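Local coordinates for protein isoaspartyl dipeptidase (Fervidobacterium islandicum, PDB 7CDH) that probably hydrolyses isoaspartyl (beta-aspartyl) dipeptides as a zinc-dependent M38 metallopeptidase of the amidohydrolase family, a likely part of protein repair, at residues 174-179 and 190-195; 130-135 and 170-175; 124-129 and 150-155; 205-210 and 236-241. All coordinates share one frame; numbering follows the deposited sequence.

The four contacts sample successive layers of one TIM barrel. Contact 3 is the innermost, two parallel barrel strands joined by backbone hydrogen bonds. Contact 1, also buried, lays helix 169-186 on strand 191-196 through mainly aliphatic side chains and one ring edge, and its strand ends in a zinc ligand. Contact 2 uses the beginning of that same helix, sharing R174 and I175 with contact 1, but sets it against an irregular loop beside neighbouring subunits. Contact 4 joins two outer helices and is partly exposed; there two rings meet, one against a salt-bridged arginine. Contacts 1 and 3 adjoin, as strands 151-159 and 191-196 are neighbours in the sheet, whereas contacts 3 and 4 do not touch.

Contact 1: residues 174-179 and 190-195. With ZN (zinc ion), chain K.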
loop_
_atom_site.group_PDB
_atom_site.type_symbol
_atom_site.label_atom_id
_atom_site.label_comp_id
_atom_site.label_asym_id
_atom_site.label_seq_id
_atom_site.Cartn_x
_atom_site.Cartn_y
_atom_site.Cartn_z
ATOM N N ARG A 174 12.033 17.982 -9.809
ATOM C CA ARG A 174 12.119 16.543 -9.549
ATOM C C ARG A 174 11.701 15.789 -10.828
ATOM O O ARG A 174 12.460 14.877 -11.246
ATOM C CB ARG A 174 11.274 16.196 -8.331
ATOM C CG ARG A 174 11.175 14.699 -8.036
ATOM C CD ARG A 174 12.473 13.975 -7.729
ATOM N NE ARG A 174 13.428 14.817 -7.026
ATOM C CZ ARG A 174 13.325 15.182 -5.754
ATOM N NH1 ARG A 174 12.302 14.762 -5.019
ATOM N NH2 ARG A 174 14.252 15.969 -5.232
ATOM N N ILE A 175 10.590 16.193 -11.463
ATOM C CA ILE A 175 10.035 15.549 -12.688
ATOM C C ILE A 175 11.040 15.706 -13.835
ATOM O O ILE A 175 11.328 14.709 -14.503
ATOM C CB ILE A 175 8.648 16.133 -13.034
ATOM C CG1 ILE A 175 7.590 15.689 -12.022
ATOM C CG2 ILE A 175 8.232 15.793 -14.470
ATOM C CD1 ILE A 175 6.485 16.708 -11.875
ATOM N N VAL A 176 11.592 16.897 -14.033
ATOM C CA VAL A 176 12.565 17.106 -15.138
ATOM C C VAL A 176 13.808 16.252 -14.859
ATOM O O VAL A 176 14.278 15.603 -15.787
ATOM C CB VAL A 176 12.919 18.586 -15.333
ATOM C CG1 VAL A 176 14.032 18.752 -16.343
ATOM C CG2 VAL A 176 11.713 19.396 -15.753
ATOM N N ALA A 177 14.338 16.255 -13.639
ATOM C CA ALA A 177 15.540 15.444 -13.311
ATOM C C ALA A 177 15.258 13.950 -13.502
ATOM O O ALA A 177 16.140 13.240 -13.992
ATOM C CB ALA A 177 16.037 15.726 -11.920
ATOM N N ASP A 178 14.063 13.484 -13.163
ATOM C CA ASP A 178 13.708 12.045 -13.283
ATOM C C ASP A 178 13.628 11.672 -14.769
ATOM O O ASP A 178 14.180 10.647 -15.157
ATOM C CB ASP A 178 12.457 11.726 -12.467
ATOM C CG ASP A 178 12.716 11.676 -10.955
ATOM O OD1 ASP A 178 13.910 11.898 -10.539
ATOM O OD2 ASP A 178 11.717 11.427 -10.173
ATOM N N ILE A 179 13.051 12.500 -15.615
ATOM C CA ILE A 179 12.882 12.109 -17.031
ATOM C C ILE A 179 14.236 12.260 -17.743
ATOM O O ILE A 179 14.577 11.389 -18.549
ATOM C CB ILE A 179 11.704 12.872 -17.662
ATOM C CG1 ILE A 179 10.945 12.003 -18.674
ATOM C CG2 ILE A 179 12.154 14.179 -18.279
ATOM C CD1 ILE A 179 10.289 10.772 -18.070
ATOM N N GLY A 190 14.330 11.977 -23.372
ATOM C CA GLY A 190 13.816 12.415 -22.070
ATOM C C GLY A 190 13.232 13.809 -22.133
ATOM O O GLY A 190 13.802 14.698 -21.520
ATOM N N ILE A 191 12.125 13.990 -22.844
ATOM C CA ILE A 191 11.524 15.329 -23.075
ATOM C C ILE A 191 10.511 15.602 -21.961
ATOM O O ILE A 191 9.807 14.680 -21.555
ATOM C CB ILE A 191 10.884 15.383 -24.476
ATOM C CG1 ILE A 191 11.919 15.132 -25.580
ATOM C CG2 ILE A 191 10.133 16.687 -24.684
ATOM C CD1 ILE A 191 13.234 15.884 -25.390
ATOM N N VAL A 192 10.516 16.796 -21.404
ATOM C CA VAL A 192 9.359 17.331 -20.648
ATOM C C VAL A 192 8.641 18.274 -21.614
ATOM O O VAL A 192 9.269 19.215 -22.036
ATOM C CB VAL A 192 9.782 18.050 -19.354
ATOM C CG1 VAL A 192 8.579 18.548 -18.563
ATOM C CG2 VAL A 192 10.662 17.155 -18.501
ATOM N N ASN A 193 7.387 17.975 -21.955
ATOM C CA ASN A 193 6.509 18.825 -22.782
ATOM C C ASN A 193 5.645 19.634 -21.813
ATOM O O ASN A 193 4.915 19.027 -20.990
ATOM C CB ASN A 193 5.742 17.968 -23.785
ATOM C CG ASN A 193 4.765 18.735 -24.649
ATOM O OD1 ASN A 193 3.643 18.296 -24.851
ATOM N ND2 ASN A 193 5.201 19.836 -25.225
ATOM N N PHE A 194 5.765 20.960 -21.866
ATOM C CA PHE A 194 4.983 21.892 -21.020
ATOM C C PHE A 194 3.831 22.413 -21.862
ATOM O O PHE A 194 4.103 23.000 -22.918
ATOM C CB PHE A 194 5.836 23.055 -20.523
ATOM C CG PHE A 194 6.915 22.625 -19.577
ATOM C CD1 PHE A 194 6.622 22.330 -18.260
ATOM C CD2 PHE A 194 8.210 22.460 -20.015
ATOM C CE1 PHE A 194 7.617 21.909 -17.394
ATOM C CE2 PHE A 194 9.204 22.027 -19.147
ATOM C CZ PHE A 194 8.902 21.759 -17.839
ATOM N N HIS A 195 2.598 22.156 -21.427
ATOM C CA HIS A 195 1.438 22.956 -21.857
ATOM C C HIS A 195 1.558 24.332 -21.212
ATOM O O HIS A 195 1.488 24.424 -19.973
ATOM C CB HIS A 195 0.128 22.282 -21.494
ATOM C CG HIS A 195 -1.039 23.188 -21.639
ATOM N ND1 HIS A 195 -1.831 23.170 -22.764
ATOM C CD2 HIS A 195 -1.502 24.174 -20.834
ATOM C CE1 HIS A 195 -2.769 24.097 -22.623
ATOM N NE2 HIS A 195 -2.601 24.731 -21.438
HETATM ZN ZN ZN K . -1.953 21.823 -24.391
#
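V176 and I179, three residues apart on the helix, both rest on V192 of the strand, and what they share is purely aliphatic. The branch of V192 that meets them is CG2, which stands anti to its own carbonyl carbon (CG1 is anti to the backbone N, chi1 -178°). It lies 3.7 Å from V176 CG2, the two side chains meeting at about a right angle, and 3.3 Å from I179 CG2. F194 extends the apolar patch: its CZ presents the ring edge to V176 CG2 at 4.2 Å, while V192 CG1 from its own strand covers one face near the rim.

Side chain also meets backbone, with I179 CG2 lying 3.7 Å from G190 O where the chain enters the strand at a positive phi that suits glycine. This is the second half of a beta-alpha-beta crossover of the TIM barrel: strand 151-159 leads into helix 169-186, which runs back at 144° to strand 191-196 with the axes 8.4 Å apart.

Polar groups lie outside the apolar patch. On the strand, H195 ND1 binds zinc at 2.1 Å, with E156 and H224 completing the protein ligands, and H195 NE2 is hydrogen-bonded to D161. On the helix, D178 forms a salt bridge with R131 of a neighbouring subunit.

Contact 2: residues 130-135 and 170-175; sequences YRVPPV and EEILRI
V132 and E171 bring the irregular chain 130-135, with its cis peptide before P133, to within 7.6 Å of the helix, measured between their CA atoms, and P134 then passes I175. I175 CD1 is the shared apolar tip. It meets V132 CG2 at 4.0 Å and, tip to tip, P134 CD at 4.0 Å; I172 CD1 adds a looser touch on V132 CG2 at 4.4 Å.

The other branch, V132 CG1, lies against the carboxylate of E171, 3.9 Å from E171 CD. The glutamate chain is extended beyond CG (chi2 179°), which carries CD across to the valine. Its polar end is engaged separately: E171 OE1 accepts a hydrogen bond from T168 N and forms a salt bridge with R174 of a neighbouring subunit, so the same carboxylate borders an aliphatic patch and serves the assembly. R131 likewise bridges to D178 of that subunit.

V132 also touches I157 of strand 151-159, and P134 touches I141 of helix 141-147. A beta-alpha loop that follows one barrel strand and packs on the first turns of a later helix in this way belongs to the catalytic end of a TIM barrel; two residues before V132, the ring of Y130 meets that of the zinc ligand H195.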
loop_
_atom_site.group_PDB
_atom_site.type_symbol
_atom_site.label_atom_id
_atom_site.label_comp_id
_atom_site.label_asym_id
_atom_site.label_seq_id
_atom_site.Cartn_x
_atom_site.Cartn_y
_atom_site.Cartn_z
ATOM N N TYR A 130 -1.580 16.572 -17.820
ATOM C CA TYR A 130 -1.526 17.966 -17.332
ATOM C C TYR A 130 -1.091 17.979 -15.873
ATOM O O TYR A 130 -0.273 18.803 -15.501
ATOM C CB TYR A 130 -2.878 18.668 -17.393
ATOM C CG TYR A 130 -3.199 19.450 -18.642
ATOM C CD1 TYR A 130 -2.757 19.078 -19.906
ATOM C CD2 TYR A 130 -4.032 20.561 -18.550
ATOM C CE1 TYR A 130 -3.111 19.796 -21.044
ATOM C CE2 TYR A 130 -4.367 21.308 -19.670
ATOM C CZ TYR A 130 -3.922 20.916 -20.921
ATOM O OH TYR A 130 -4.321 21.667 -22.001
ATOM N N ARG A 131 -1.689 17.117 -15.058
ATOM C CA ARG A 131 -1.637 17.258 -13.593
ATOM C C ARG A 131 -0.267 16.853 -13.057
ATOM O O ARG A 131 0.294 15.864 -13.497
ATOM C CB ARG A 131 -2.693 16.386 -12.941
ATOM C CG ARG A 131 -2.686 16.497 -11.428
ATOM C CD ARG A 131 -3.983 15.955 -10.908
ATOM N NE ARG A 131 -4.071 16.116 -9.481
ATOM C CZ ARG A 131 -3.514 15.316 -8.590
ATOM N NH1 ARG A 131 -2.798 14.266 -8.973
ATOM N NH2 ARG A 131 -3.680 15.603 -7.309
ATOM N N VAL A 132 0.214 17.619 -12.098
ATOM C CA VAL A 132 1.356 17.266 -11.212
ATOM C C VAL A 132 0.760 16.913 -9.852
ATOM O O VAL A 132 -0.090 17.670 -9.370
ATOM C CB VAL A 132 2.314 18.467 -11.148
ATOM C CG1 VAL A 132 3.291 18.332 -10.006
ATOM C CG2 VAL A 132 3.016 18.667 -12.482
ATOM N N PRO A 133 1.101 15.771 -9.197
ATOM C CA PRO A 133 2.086 14.795 -9.658
ATOM C C PRO A 133 1.566 13.915 -10.796
ATOM O O PRO A 133 0.386 13.577 -10.833
ATOM C CB PRO A 133 2.307 13.876 -8.422
ATOM C CG PRO A 133 1.023 13.918 -7.670
ATOM C CD PRO A 133 0.451 15.305 -7.946
ATOM N N PRO A 134 2.422 13.514 -11.753
ATOM C CA PRO A 134 1.945 12.942 -13.003
ATOM C C PRO A 134 1.549 11.473 -12.866
ATOM O O PRO A 134 2.208 10.804 -12.107
ATOM C CB PRO A 134 3.152 13.100 -13.937
ATOM C CG PRO A 134 4.321 13.026 -13.019
ATOM C CD PRO A 134 3.867 13.716 -11.747
ATOM N N VAL A 135 0.502 11.058 -13.590
ATOM C CA VAL A 135 0.044 9.647 -13.710
ATOM C C VAL A 135 1.201 8.880 -14.346
ATOM O O VAL A 135 1.935 9.479 -15.143
ATOM C CB VAL A 135 -1.217 9.513 -14.591
ATOM C CG1 VAL A 135 -2.442 10.094 -13.923
ATOM C CG2 VAL A 135 -1.013 10.131 -16.001
ATOM N N GLU A 170 9.988 23.222 -7.306
ATOM C CA GLU A 170 10.585 21.996 -6.727
ATOM C C GLU A 170 9.935 20.760 -7.356
ATOM O O GLU A 170 10.698 19.850 -7.758
ATOM C CB GLU A 170 10.484 22.029 -5.202
ATOM C CG GLU A 170 11.486 23.006 -4.577
ATOM C CD GLU A 170 11.378 23.214 -3.064
ATOM O OE1 GLU A 170 10.372 22.742 -2.457
ATOM O OE2 GLU A 170 12.299 23.858 -2.483
ATOM N N GLU A 171 8.600 20.715 -7.458
ATOM C CA GLU A 171 7.894 19.546 -8.043
ATOM C C GLU A 171 8.340 19.395 -9.501
ATOM O O GLU A 171 8.718 18.261 -9.885
ATOM C CB GLU A 171 6.380 19.703 -7.962
ATOM C CG GLU A 171 5.799 19.650 -6.566
ATOM C CD GLU A 171 4.280 19.837 -6.542
ATOM O OE1 GLU A 171 3.809 20.871 -7.053
ATOM O OE2 GLU A 171 3.562 18.919 -6.038
ATOM N N ILE A 172 8.310 20.486 -10.281
ATOM C CA ILE A 172 8.826 20.502 -11.692
ATOM C C ILE A 172 10.265 19.949 -11.738
ATOM O O ILE A 172 10.530 19.109 -12.591
ATOM C CB ILE A 172 8.781 21.903 -12.335
ATOM C CG1 ILE A 172 7.367 22.484 -12.411
ATOM C CG2 ILE A 172 9.408 21.848 -13.717
ATOM C CD1 ILE A 172 6.353 21.478 -12.923
ATOM N N LEU A 173 11.186 20.448 -10.913
ATOM C CA LEU A 173 12.620 20.061 -10.991
ATOM C C LEU A 173 12.760 18.546 -10.784
ATOM O O LEU A 173 13.570 17.914 -11.529
ATOM C CB LEU A 173 13.455 20.811 -9.945
ATOM C CG LEU A 173 13.835 22.246 -10.296
ATOM C CD1 LEU A 173 14.530 22.906 -9.115
ATOM C CD2 LEU A 173 14.710 22.290 -11.540
ATOM N N ARG A 174 12.033 17.982 -9.809
ATOM C CA ARG A 174 12.119 16.543 -9.549
ATOM C C ARG A 174 11.701 15.789 -10.828
ATOM O O ARG A 174 12.460 14.877 -11.246
ATOM C CB ARG A 174 11.274 16.196 -8.331
ATOM C CG ARG A 174 11.175 14.699 -8.036
ATOM C CD ARG A 174 12.473 13.975 -7.729
ATOM N NE ARG A 174 13.428 14.817 -7.026
ATOM C CZ ARG A 174 13.325 15.182 -5.754
ATOM N NH1 ARG A 174 12.302 14.762 -5.019
ATOM N NH2 ARG A 174 14.252 15.969 -5.232
ATOM N N ILE A 175 10.590 16.193 -11.463
ATOM C CA ILE A 175 10.035 15.549 -12.688
ATOM C C ILE A 175 11.040 15.706 -13.835
ATOM O O ILE A 175 11.328 14.709 -14.503
ATOM C CB ILE A 175 8.648 16.133 -13.034
ATOM C CG1 ILE A 175 7.590 15.689 -12.022
ATOM C CG2 ILE A 175 8.232 15.793 -14.470
ATOM C CD1 ILE A 175 6.485 16.708 -11.875
#

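Contact 3: residues 124-129 and 150-155; sequences FIYTGS and KVIGVG
F124 starts the pairing by laying its CB 3.8 Å from I152 CG1, the two side chains at about a right angle. I125 then bonds through both its backbone N and its O: I125 N donates to K150 O at 2.9 Å from above the carbonyl plane, and I125 O accepts from I152 N at 2.9 Å, nearly along the C=O axis. Its CG1 also packs on V151 CG2.

Y126 faces a beta bulge, where I152 and G153 together stand opposite one residue and shift the register by one. I152 CD1 sits over one face of the Y126 ring, 3.9 Å from its centroid, a CH-pi contact, while Y126 CD1 lies 3.5 Å from V154 O. An alanine here would probably leave I152 CD1 without its aromatic cover and open a gap beside the V154 carbonyl.

T127 restores the ladder, with T127 N bonded to G153 O at 3.0 Å and T127 O accepting from G155 N at 3.1 Å. Its OG1, anti to the backbone N (chi1 -179°), is held by D144 of helix 141-147. G128 follows with CA against V154 CG2.

These parallel strands of the TIM barrel lie between strands 90-95 and 191-196. I125 and T127 face helix 106-118, whereas Y126 points among V94, I191 and N193.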
loop_
_atom_site.group_PDB
_atom_site.type_symbol
_atom_site.label_atom_id
_atom_site.label_comp_id
_atom_site.label_asym_id
_atom_site.label_seq_id
_atom_site.Cartn_x
_atom_site.Cartn_y
_atom_site.Cartn_z
ATOM N N PHE A 124 5.080 7.299 -30.754
ATOM C CA PHE A 124 5.749 7.389 -29.444
ATOM C C PHE A 124 4.747 8.053 -28.523
ATOM O O PHE A 124 3.798 8.694 -29.001
ATOM C CB PHE A 124 7.070 8.157 -29.524
ATOM C CG PHE A 124 7.976 7.633 -30.606
ATOM C CD1 PHE A 124 7.841 8.072 -31.905
ATOM C CD2 PHE A 124 8.885 6.621 -30.341
ATOM C CE1 PHE A 124 8.588 7.502 -32.925
ATOM C CE2 PHE A 124 9.699 6.118 -31.342
ATOM C CZ PHE A 124 9.531 6.540 -32.637
ATOM N N ILE A 125 4.945 7.894 -27.226
ATOM C CA ILE A 125 3.991 8.487 -26.266
ATOM C C ILE A 125 4.808 9.184 -25.193
ATOM O O ILE A 125 5.961 8.841 -25.008
ATOM C CB ILE A 125 3.038 7.401 -25.724
ATOM C CG1 ILE A 125 3.756 6.360 -24.872
ATOM C CG2 ILE A 125 2.302 6.726 -26.876
ATOM C CD1 ILE A 125 2.823 5.477 -24.113
ATOM N N TYR A 126 4.177 10.119 -24.523
ATOM C CA TYR A 126 4.554 10.594 -23.185
ATOM C C TYR A 126 3.836 9.757 -22.128
ATOM O O TYR A 126 2.750 9.239 -22.374
ATOM C CB TYR A 126 4.120 12.047 -23.038
ATOM C CG TYR A 126 4.770 13.023 -23.981
ATOM C CD1 TYR A 126 5.962 13.619 -23.654
ATOM C CD2 TYR A 126 4.163 13.415 -25.153
ATOM C CE1 TYR A 126 6.541 14.574 -24.471
ATOM C CE2 TYR A 126 4.722 14.366 -25.983
ATOM C CZ TYR A 126 5.915 14.951 -25.634
ATOM O OH TYR A 126 6.502 15.896 -26.400
ATOM N N THR A 127 4.428 9.702 -20.948
ATOM C CA THR A 127 3.768 9.325 -19.688
ATOM C C THR A 127 3.301 10.619 -19.056
ATOM O O THR A 127 3.567 11.681 -19.638
ATOM C CB THR A 127 4.674 8.495 -18.786
ATOM O OG1 THR A 127 3.801 8.252 -17.695
ATOM C CG2 THR A 127 5.932 9.189 -18.312
ATOM N N GLY A 128 2.595 10.546 -17.936
ATOM C CA GLY A 128 2.002 11.745 -17.304
ATOM C C GLY A 128 0.832 12.300 -18.085
ATOM O O GLY A 128 0.365 11.641 -19.037
ATOM N N SER A 129 0.401 13.506 -17.700
ATOM C CA SER A 129 -0.730 14.293 -18.253
ATOM C C SER A 129 -0.552 15.722 -17.720
ATOM O O SER A 129 0.548 16.006 -17.175
ATOM C CB SER A 129 -2.085 13.692 -17.846
ATOM O OG SER A 129 -2.348 13.826 -16.426
ATOM N N LYS A 150 8.035 2.851 -26.061
ATOM C CA LYS A 150 7.451 4.030 -26.747
ATOM C C LYS A 150 7.490 5.291 -25.871
ATOM O O LYS A 150 7.274 6.372 -26.433
ATOM C CB LYS A 150 6.021 3.726 -27.195
ATOM C CG LYS A 150 5.925 2.854 -28.444
ATOM C CD LYS A 150 4.550 2.840 -29.056
ATOM C CE LYS A 150 4.423 1.832 -30.167
ATOM N NZ LYS A 150 5.273 2.194 -31.319
ATOM N N VAL A 151 7.645 5.195 -24.547
ATOM C CA VAL A 151 7.614 6.418 -23.683
ATOM C C VAL A 151 8.881 7.256 -23.966
ATOM O O VAL A 151 10.005 6.711 -23.807
ATOM C CB VAL A 151 7.485 6.036 -22.203
ATOM C CG1 VAL A 151 7.667 7.230 -21.292
ATOM C CG2 VAL A 151 6.161 5.359 -21.928
ATOM N N ILE A 152 8.739 8.501 -24.450
ATOM C CA ILE A 152 9.915 9.345 -24.825
ATOM C C ILE A 152 10.019 10.564 -23.904
ATOM O O ILE A 152 10.900 11.400 -24.133
ATOM C CB ILE A 152 9.922 9.729 -26.319
ATOM C CG1 ILE A 152 8.613 10.343 -26.817
ATOM C CG2 ILE A 152 10.292 8.506 -27.138
ATOM C CD1 ILE A 152 8.032 11.397 -25.921
ATOM N N GLY A 153 9.188 10.644 -22.875
ATOM C CA GLY A 153 9.106 11.845 -22.035
ATOM C C GLY A 153 7.866 11.872 -21.174
ATOM O O GLY A 153 7.161 10.868 -21.116
ATOM N N VAL A 154 7.682 12.977 -20.472
ATOM C CA VAL A 154 6.503 13.254 -19.628
ATOM C C VAL A 154 5.847 14.498 -20.196
ATOM O O VAL A 154 6.556 15.370 -20.665
ATOM C CB VAL A 154 6.881 13.452 -18.159
ATOM C CG1 VAL A 154 7.770 14.677 -17.979
ATOM C CG2 VAL A 154 5.632 13.527 -17.273
ATOM N N GLY A 155 4.529 14.525 -20.208
ATOM C CA GLY A 155 3.766 15.586 -20.858
ATOM C C GLY A 155 2.307 15.190 -20.993
ATOM O O GLY A 155 1.984 14.023 -20.808
#

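Contact 4: residues 205-210 and 236-241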
loop_
_atom_site.group_PDB
_atom_site.type_symbol
_atom_site.label_atom_id
_atom_site.label_comp_id
_atom_site.label_asym_id
_atom_site.label_seq_id
_atom_site.Cartn_x
_atom_site.Cartn_y
_atom_site.Cartn_z
ATOM N N TYR A 205 9.378 29.282 -15.105
ATOM C CA TYR A 205 9.974 28.053 -14.530
ATOM C C TYR A 205 11.063 27.497 -15.446
ATOM O O TYR A 205 12.018 26.918 -14.906
ATOM C CB TYR A 205 8.895 26.988 -14.346
ATOM C CG TYR A 205 7.988 27.181 -13.163
ATOM C CD1 TYR A 205 8.280 28.061 -12.133
ATOM C CD2 TYR A 205 6.856 26.403 -13.051
ATOM C CE1 TYR A 205 7.451 28.183 -11.028
ATOM C CE2 TYR A 205 6.018 26.510 -11.957
ATOM C CZ TYR A 205 6.315 27.396 -10.941
ATOM O OH TYR A 205 5.461 27.451 -9.887
ATOM N N LEU A 206 10.916 27.622 -16.770
ATOM C CA LEU A 206 11.894 27.041 -17.732
ATOM C C LEU A 206 13.227 27.794 -17.610
ATOM O O LEU A 206 14.297 27.124 -17.566
ATOM C CB LEU A 206 11.331 27.030 -19.155
ATOM C CG LEU A 206 10.446 25.828 -19.495
ATOM C CD1 LEU A 206 9.187 25.800 -18.656
ATOM C CD2 LEU A 206 10.058 25.830 -20.961
ATOM N N PHE A 207 13.162 29.115 -17.480
ATOM C CA PHE A 207 14.333 29.993 -17.255
ATOM C C PHE A 207 14.919 29.680 -15.879
ATOM O O PHE A 207 16.181 29.607 -15.786
ATOM C CB PHE A 207 13.952 31.466 -17.435
ATOM C CG PHE A 207 13.751 31.856 -18.881
ATOM C CD1 PHE A 207 14.794 31.779 -19.785
ATOM C CD2 PHE A 207 12.525 32.300 -19.341
ATOM C CE1 PHE A 207 14.611 32.131 -21.112
ATOM C CE2 PHE A 207 12.349 32.662 -20.665
ATOM C CZ PHE A 207 13.387 32.554 -21.553
ATOM N N ASP A 208 14.062 29.451 -14.871
ATOM C CA ASP A 208 14.499 29.120 -13.486
ATOM C C ASP A 208 15.294 27.806 -13.488
ATOM O O ASP A 208 16.373 27.753 -12.873
ATOM C CB ASP A 208 13.336 29.019 -12.502
ATOM C CG ASP A 208 12.632 30.329 -12.181
ATOM O OD1 ASP A 208 13.217 31.416 -12.448
ATOM O OD2 ASP A 208 11.480 30.245 -11.684
ATOM N N ILE A 209 14.847 26.806 -14.234
ATOM C CA ILE A 209 15.562 25.499 -14.294
ATOM C C ILE A 209 16.983 25.705 -14.860
ATOM O O ILE A 209 17.944 25.162 -14.277
ATOM C CB ILE A 209 14.740 24.476 -15.103
ATOM C CG1 ILE A 209 13.404 24.160 -14.425
ATOM C CG2 ILE A 209 15.560 23.233 -15.337
ATOM C CD1 ILE A 209 12.372 23.573 -15.357
ATOM N N ILE A 210 17.135 26.378 -15.998
ATOM C CA ILE A 210 18.459 26.470 -16.678
ATOM C C ILE A 210 19.388 27.447 -15.932
ATOM O O ILE A 210 20.609 27.209 -15.929
ATOM C CB ILE A 210 18.299 26.850 -18.151
ATOM C CG1 ILE A 210 17.690 28.248 -18.319
ATOM C CG2 ILE A 210 17.515 25.762 -18.873
ATOM C CD1 ILE A 210 17.775 28.767 -19.732
ATOM N N LEU A 236 11.398 33.176 -28.200
ATOM C CA LEU A 236 12.636 33.492 -28.972
ATOM C C LEU A 236 13.795 33.742 -28.011
ATOM O O LEU A 236 14.920 33.361 -28.343
ATOM C CB LEU A 236 12.418 34.690 -29.890
ATOM C CG LEU A 236 11.438 34.459 -31.030
ATOM C CD1 LEU A 236 11.291 35.717 -31.861
ATOM C CD2 LEU A 236 11.861 33.278 -31.881
ATOM N N GLU A 237 13.547 34.276 -26.826
ATOM C CA GLU A 237 14.652 34.414 -25.852
ATOM C C GLU A 237 15.110 33.010 -25.445
ATOM O O GLU A 237 16.351 32.798 -25.314
ATOM C CB GLU A 237 14.266 35.283 -24.661
ATOM C CG GLU A 237 15.447 35.466 -23.705
ATOM C CD GLU A 237 16.758 35.907 -24.363
ATOM O OE1 GLU A 237 17.840 35.324 -23.996
ATOM O OE2 GLU A 237 16.684 36.816 -25.270
ATOM N N PHE A 238 14.164 32.067 -25.321
ATOM C CA PHE A 238 14.440 30.660 -24.935
ATOM C C PHE A 238 15.219 29.974 -26.066
ATOM O O PHE A 238 16.201 29.252 -25.755
ATOM C CB PHE A 238 13.126 29.959 -24.558
ATOM C CG PHE A 238 13.263 28.543 -24.076
ATOM C CD1 PHE A 238 13.744 28.278 -22.813
ATOM C CD2 PHE A 238 12.916 27.482 -24.889
ATOM C CE1 PHE A 238 13.874 26.976 -22.369
ATOM C CE2 PHE A 238 13.052 26.175 -24.445
ATOM C CZ PHE A 238 13.503 25.926 -23.171
ATOM N N ALA A 239 14.805 30.155 -27.326
ATOM C CA ALA A 239 15.541 29.663 -28.530
ATOM C C ALA A 239 16.967 30.206 -28.546
ATOM O O ALA A 239 17.883 29.399 -28.855
ATOM C CB ALA A 239 14.868 30.043 -29.827
ATOM N N LYS A 240 17.148 31.501 -28.236
ATOM C CA LYS A 240 18.487 32.142 -28.319
ATOM C C LYS A 240 19.398 31.433 -27.331
ATOM O O LYS A 240 20.577 31.337 -27.624
ATOM C CB LYS A 240 18.492 33.645 -28.051
ATOM C CG LYS A 240 18.123 34.496 -29.257
ATOM C CD LYS A 240 17.744 35.904 -28.877
ATOM C CE LYS A 240 16.910 36.581 -29.934
ATOM N NZ LYS A 240 16.112 37.675 -29.333
ATOM N N ARG A 241 18.865 30.855 -26.262
ATOM C CA ARG A 241 19.738 30.118 -25.316
ATOM C C ARG A 241 19.895 28.650 -25.689
ATOM O O ARG A 241 20.565 27.961 -24.927
ATOM C CB ARG A 241 19.211 30.262 -23.898
ATOM C CG ARG A 241 18.906 31.701 -23.552
ATOM C CD ARG A 241 19.063 31.897 -22.086
ATOM N NE ARG A 241 18.421 33.132 -21.672
ATOM C CZ ARG A 241 18.251 33.478 -20.406
ATOM N NH1 ARG A 241 18.656 32.656 -19.443
ATOM N NH2 ARG A 241 17.652 34.619 -20.108
#
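F207 and F238 link two neighbouring helices of the outer layer, 204-212 and 229-240, in a partly exposed, largely aromatic contact. The short segments run nearly parallel, 20° apart, with their axes separated by 11.5 Å, so large side chains have to span the distance. F207 and F238 share most of this. Chi1 of -74° sets F207 CG anti to the carbonyl carbon; from there the end of the ring comes near the other helix, where F207 CZ meets F238 CB at 4.0 Å and the backbone F238 N stands at the ring edge. In return, F207 CE1 lies at the edge of the F238 ring. Deeper in, L206 CD2 touches F238 CZ at 4.1 Å, the side chains at about a right angle.

Towards the surface R241 takes over. F207 CD1 sits over the centre of one guanidinium face, 3.9 Å from R241 CZ, with ring and guanidinium planes inclined by 49°. I210 CD1 adds an aliphatic touch on R241 NH1 at 4.0 Å. The group is fixed in rotation by salt bridges on two of its nitrogens: R241 NE donates to E237 OE1 at 3.2 Å, on the anti lone pair and close to the guanidinium plane, and R241 NH1 pairs with E211. An alanine in place of F207 would probably leave this guanidinium face uncovered and a gap beside F238 CB.

L206, I210 and F238 also reach strand 220-223 through L220 or P222. Two adjacent helices bridged over the strand between them are characteristic of the helical shell of a TIM barrel.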